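Local coordinates for protein tryptophane-5-halogenase (Microbispora sp. ATCC PTA-5024, PDB 5UAO) that chlorinates a tryptophan of a lanthipeptide at carbon 5 during NAI-107 biosynthesis, probably as an FAD-dependent halogenase, at residues D56-I65 against G193-V201. Numbering follows the deposited sequence.
Sequences DVALVESADI and GVRHVDATV. With FAD (flavin-adenine dinucleotide), chain E.
R195 grips D56 side-on: NE lies 3.0 Å from OD1 and NH2 3.0 Å from OD2, while NE also bonds to OD2. Carboxylate and guanidinium lie nearly coplanar, 16° apart, and both acid oxygens accept on their syn lone pairs; CB of A58 sits over one guanidinium face. A lysine in place of D56 would probably set two positive charges side by side and leave the R195 guanidinium free to swing. Further along, NE2 of H196 donates in its ring plane to the anti lone pair of E61 OE2, 2.7 Å away. CG of E61 stands between backbone N and carbonyl carbon (chi1 62°), and the chain then runs extended out to the imidazole; Y42 OH gives the same oxygen a second hydrogen bond. Next, the hydroxyls OG of S62 and OG1 of T200 meet at a very short 2.5 Å. On the face of A58 and R195, CG2 of V60 packs on CB of V197. Between the two faces, five backbone hydrogen bonds, from R195 N to V57 O through A199 N to E61 O, join parallel strands 56-61 and 195-208. Where the two segments leave this pairing, V201 N donates to N1A of FAD (2.8 Å), V201 O accepts from N6A, and I65 O takes the ribose O2B hydroxyl (2.6 Å). Adenosine held where strand 56-61 ends, against the neighbouring strand 195-208, fits the Rossmann-type FAD-binding fold.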
loop_
_atom_site.group_PDB
_atom_site.type_symbol
_atom_site.label_atom_id
_atom_site.label_comp_id
_atom_site.label_asym_id
_atom_site.label_seq_id
_atom_site.Cartn_x
_atom_site.Cartn_y
_atom_site.Cartn_z
ATOM N N ASP A 56 25.074 4.948 -23.584
ATOM C CA ASP A 56 25.244 4.126 -24.749
ATOM C C ASP A 56 24.527 2.781 -24.508
ATOM O O ASP A 56 24.937 2.009 -23.659
ATOM C CB ASP A 56 26.711 3.940 -25.049
ATOM C CG ASP A 56 26.910 3.069 -26.255
ATOM O OD1 ASP A 56 26.250 3.349 -27.266
ATOM O OD2 ASP A 56 27.650 2.074 -26.182
ATOM N N VAL A 57 23.461 2.506 -25.251
ATOM C CA VAL A 57 22.632 1.353 -24.978
ATOM C C VAL A 57 22.733 0.413 -26.165
ATOM O O VAL A 57 22.467 0.790 -27.307
ATOM C CB VAL A 57 21.179 1.785 -24.770
ATOM C CG1 VAL A 57 20.267 0.570 -24.637
ATOM C CG2 VAL A 57 21.049 2.680 -23.541
ATOM N N ALA A 58 23.125 -0.825 -25.902
ATOM C CA ALA A 58 23.329 -1.846 -26.927
ATOM C C ALA A 58 22.344 -2.963 -26.655
ATOM O O ALA A 58 22.160 -3.320 -25.489
ATOM C CB ALA A 58 24.747 -2.381 -26.825
ATOM N N LEU A 59 21.673 -3.468 -27.680
ATOM C CA LEU A 59 20.865 -4.629 -27.576
ATOM C C LEU A 59 21.564 -5.808 -28.274
ATOM O O LEU A 59 21.828 -5.721 -29.473
ATOM C CB LEU A 59 19.451 -4.368 -28.168
ATOM C CG LEU A 59 18.435 -5.482 -27.845
ATOM C CD1 LEU A 59 17.008 -4.986 -27.617
ATOM C CD2 LEU A 59 18.419 -6.566 -28.922
ATOM N N VAL A 60 21.768 -6.918 -27.524
ATOM C CA VAL A 60 22.418 -8.150 -27.971
ATOM C C VAL A 60 21.395 -9.280 -28.126
ATOM O O VAL A 60 20.637 -9.575 -27.215
ATOM C CB VAL A 60 23.494 -8.617 -26.971
ATOM C CG1 VAL A 60 24.205 -9.920 -27.415
ATOM C CG2 VAL A 60 24.514 -7.505 -26.645
ATOM N N GLU A 61 21.318 -9.886 -29.289
ATOM C CA GLU A 61 20.393 -10.995 -29.487
ATOM C C GLU A 61 20.885 -12.006 -30.524
ATOM O O GLU A 61 21.650 -11.688 -31.472
ATOM C CB GLU A 61 19.002 -10.524 -29.886
ATOM C CG GLU A 61 18.948 -9.769 -31.180
ATOM C CD GLU A 61 17.559 -9.414 -31.665
ATOM O OE1 GLU A 61 16.604 -10.197 -31.505
ATOM O OE2 GLU A 61 17.417 -8.334 -32.239
ATOM N N SER A 62 20.442 -13.227 -30.307
ATOM C CA SER A 62 20.871 -14.363 -31.076
ATOM C C SER A 62 19.848 -14.589 -32.156
ATOM O O SER A 62 18.685 -14.862 -31.865
ATOM C CB SER A 62 20.932 -15.611 -30.151
ATOM O OG SER A 62 21.333 -16.775 -30.857
ATOM N N ALA A 63 20.275 -14.556 -33.400
ATOM C CA ALA A 63 19.395 -14.924 -34.478
ATOM C C ALA A 63 19.000 -16.396 -34.374
ATOM O O ALA A 63 18.049 -16.837 -35.023
ATOM C CB ALA A 63 20.087 -14.660 -35.792
ATOM N N ASP A 64 19.725 -17.162 -33.571
ATOM C CA ASP A 64 19.481 -18.621 -33.460
ATOM C C ASP A 64 18.624 -19.090 -32.301
ATOM O O ASP A 64 18.376 -20.301 -32.175
ATOM C CB ASP A 64 20.815 -19.386 -33.346
ATOM C CG ASP A 64 21.626 -19.357 -34.643
ATOM O OD1 ASP A 64 21.020 -19.120 -35.717
ATOM O OD2 ASP A 64 22.865 -19.564 -34.566
ATOM N N ILE A 65 18.238 -18.188 -31.404
ATOM C CA ILE A 65 17.313 -18.554 -30.329
ATOM C C ILE A 65 16.111 -17.633 -30.505
ATOM O O ILE A 65 16.198 -16.436 -30.221
ATOM C CB ILE A 65 17.927 -18.360 -28.927
ATOM C CG1 ILE A 65 19.112 -19.302 -28.725
ATOM C CG2 ILE A 65 16.868 -18.653 -27.854
ATOM C CD1 ILE A 65 20.065 -18.819 -27.665
ATOM N N GLY A 193 18.949 5.297 -31.977
ATOM C CA GLY A 193 20.376 5.200 -31.591
ATOM C C GLY A 193 20.730 4.040 -30.649
ATOM O O GLY A 193 21.836 3.963 -30.103
ATOM N N VAL A 194 19.795 3.134 -30.415
ATOM C CA VAL A 194 20.150 1.881 -29.709
ATOM C C VAL A 194 21.086 1.094 -30.648
ATOM O O VAL A 194 20.735 0.913 -31.833
ATOM C CB VAL A 194 18.895 1.048 -29.349
ATOM C CG1 VAL A 194 19.294 -0.318 -28.832
ATOM C CG2 VAL A 194 18.055 1.750 -28.282
ATOM N N ARG A 195 22.247 0.641 -30.167
ATOM C CA ARG A 195 23.135 -0.178 -31.036
ATOM C C ARG A 195 22.715 -1.637 -31.015
ATOM O O ARG A 195 22.415 -2.169 -29.975
ATOM C CB ARG A 195 24.575 -0.070 -30.554
ATOM C CG ARG A 195 25.038 1.364 -30.373
ATOM C CD ARG A 195 26.563 1.466 -30.284
ATOM N NE ARG A 195 27.131 1.009 -29.007
ATOM C CZ ARG A 195 27.658 -0.195 -28.782
ATOM N NH1 ARG A 195 27.656 -1.137 -29.719
ATOM N NH2 ARG A 195 28.172 -0.468 -27.588
ATOM N N HIS A 196 22.714 -2.290 -32.151
ATOM C CA HIS A 196 22.392 -3.691 -32.215
ATOM C C HIS A 196 23.666 -4.572 -32.296
ATOM O O HIS A 196 24.580 -4.217 -33.003
ATOM C CB HIS A 196 21.501 -3.943 -33.398
ATOM C CG HIS A 196 20.888 -5.293 -33.376
ATOM N ND1 HIS A 196 21.458 -6.389 -34.008
ATOM C CD2 HIS A 196 19.751 -5.738 -32.791
ATOM C CE1 HIS A 196 20.695 -7.450 -33.802
ATOM N NE2 HIS A 196 19.651 -7.082 -33.066
ATOM N N VAL A 197 23.714 -5.683 -31.537
ATOM C CA VAL A 197 24.774 -6.675 -31.614
ATOM C C VAL A 197 24.168 -8.084 -31.896
ATOM O O VAL A 197 23.286 -8.545 -31.153
ATOM C CB VAL A 197 25.591 -6.654 -30.323
ATOM C CG1 VAL A 197 26.693 -7.690 -30.373
ATOM C CG2 VAL A 197 26.211 -5.266 -30.107
ATOM N N ASP A 198 24.563 -8.729 -32.985
ATOM C CA ASP A 198 24.080 -10.061 -33.277
ATOM C C ASP A 198 25.072 -11.043 -32.679
ATOM O O ASP A 198 26.193 -11.190 -33.177
ATOM C CB ASP A 198 23.879 -10.263 -34.772
ATOM C CG ASP A 198 23.532 -11.719 -35.163
ATOM O OD1 ASP A 198 23.089 -12.546 -34.329
ATOM O OD2 ASP A 198 23.734 -12.050 -36.357
ATOM N N ALA A 199 24.658 -11.747 -31.637
ATOM C CA ALA A 199 25.588 -12.674 -30.960
ATOM C C ALA A 199 24.821 -13.688 -30.143
ATOM O O ALA A 199 23.708 -13.429 -29.690
ATOM C CB ALA A 199 26.525 -11.878 -30.065
ATOM N N THR A 200 25.410 -14.855 -29.978
ATOM C CA THR A 200 24.888 -15.849 -29.087
ATOM C C THR A 200 25.807 -15.923 -27.922
ATOM O O THR A 200 27.023 -16.243 -28.068
ATOM C CB THR A 200 24.733 -17.214 -29.793
ATOM O OG1 THR A 200 23.797 -17.014 -30.840
ATOM C CG2 THR A 200 24.139 -18.255 -28.823
ATOM N N VAL A 201 25.294 -15.563 -26.733
ATOM C CA VAL A 201 26.158 -15.560 -25.524
ATOM C C VAL A 201 26.399 -16.996 -25.101
ATOM O O VAL A 201 25.442 -17.745 -25.019
ATOM C CB VAL A 201 25.529 -14.712 -24.374
ATOM C CG1 VAL A 201 26.223 -14.958 -23.036
ATOM C CG2 VAL A 201 25.545 -13.237 -24.765
HETATM P PA FAD E . 11.695 -13.973 -25.210
HETATM O O1A FAD E . 10.590 -13.444 -26.125
HETATM O O2A FAD E . 11.835 -15.467 -24.860
HETATM O O5B FAD E . 13.115 -13.389 -25.687
HETATM C C5B FAD E . 14.379 -13.872 -25.279
HETATM C C4B FAD E . 15.425 -13.181 -26.136
HETATM O O4B FAD E . 16.630 -13.568 -25.471
HETATM C C3B FAD E . 15.557 -13.618 -27.609
HETATM O O3B FAD E . 15.813 -12.454 -28.545
HETATM C C2B FAD E . 16.766 -14.560 -27.596
HETATM O O2B FAD E . 17.513 -14.660 -28.875
HETATM C C1B FAD E . 17.588 -13.930 -26.471
HETATM N N9A FAD E . 18.597 -14.879 -25.940
HETATM C C8A FAD E . 18.355 -15.987 -25.179
HETATM N N7A FAD E . 19.537 -16.588 -24.870
HETATM C C5A FAD E . 20.518 -15.862 -25.463
HETATM C C6A FAD E . 21.965 -16.002 -25.577
HETATM N N6A FAD E . 22.596 -17.042 -24.955
HETATM N N1A FAD E . 22.616 -15.062 -26.247
HETATM C C2A FAD E . 22.007 -14.015 -26.838
HETATM N N3A FAD E . 20.684 -13.853 -26.790
HETATM C C4A FAD E . 19.918 -14.740 -26.128
HETATM N N1 FAD E . 2.121 -11.260 -21.968
HETATM C C2 FAD E . 1.139 -10.310 -22.132
HETATM O O2 FAD E . 1.331 -9.110 -21.751
HETATM N N3 FAD E . -0.051 -10.615 -22.716
HETATM C C4 FAD E . -0.355 -11.847 -23.173
HETATM O O4 FAD E . -1.503 -12.033 -23.686
HETATM C C4X FAD E . 0.685 -12.919 -23.023
HETATM N N5 FAD E . 0.478 -14.217 -23.383
HETATM C C5X FAD E . 1.427 -15.172 -23.237
HETATM C C6 FAD E . 1.148 -16.475 -23.627
HETATM C C7 FAD E . 2.076 -17.487 -23.463
HETATM C C7M FAD E . 1.821 -18.901 -23.897
HETATM C C8 FAD E . 3.397 -17.177 -22.921
HETATM C C8M FAD E . 4.408 -18.293 -22.761
HETATM C C9 FAD E . 3.675 -15.881 -22.522
HETATM C C9A FAD E . 2.749 -14.841 -22.626
HETATM N N10 FAD E . 3.027 -13.498 -22.192
HETATM C C10 FAD E . 1.980 -12.540 -22.378
HETATM C "C1'" FAD E . 4.328 -12.986 -21.660
HETATM C "C2'" FAD E . 4.947 -12.213 -22.921
HETATM O "O2'" FAD E . 4.877 -13.209 -23.934
HETATM C "C3'" FAD E . 6.417 -11.820 -23.310
HETATM O "O3'" FAD E . 6.781 -11.481 -24.701
HETATM C "C4'" FAD E . 7.228 -13.081 -23.380
HETATM O "O4'" FAD E . 6.452 -14.229 -22.922
HETATM C "C5'" FAD E . 8.556 -12.742 -22.701
HETATM O "O5'" FAD E . 9.310 -11.883 -23.506
HETATM P P FAD E . 10.920 -11.988 -23.235
HETATM O O1P FAD E . 11.186 -12.001 -21.791
HETATM O O2P FAD E . 11.437 -10.809 -24.049
HETATM O O3P FAD E . 11.509 -13.373 -23.698
HETATM O O HOH W 1 23.086 4.148 -27.541
#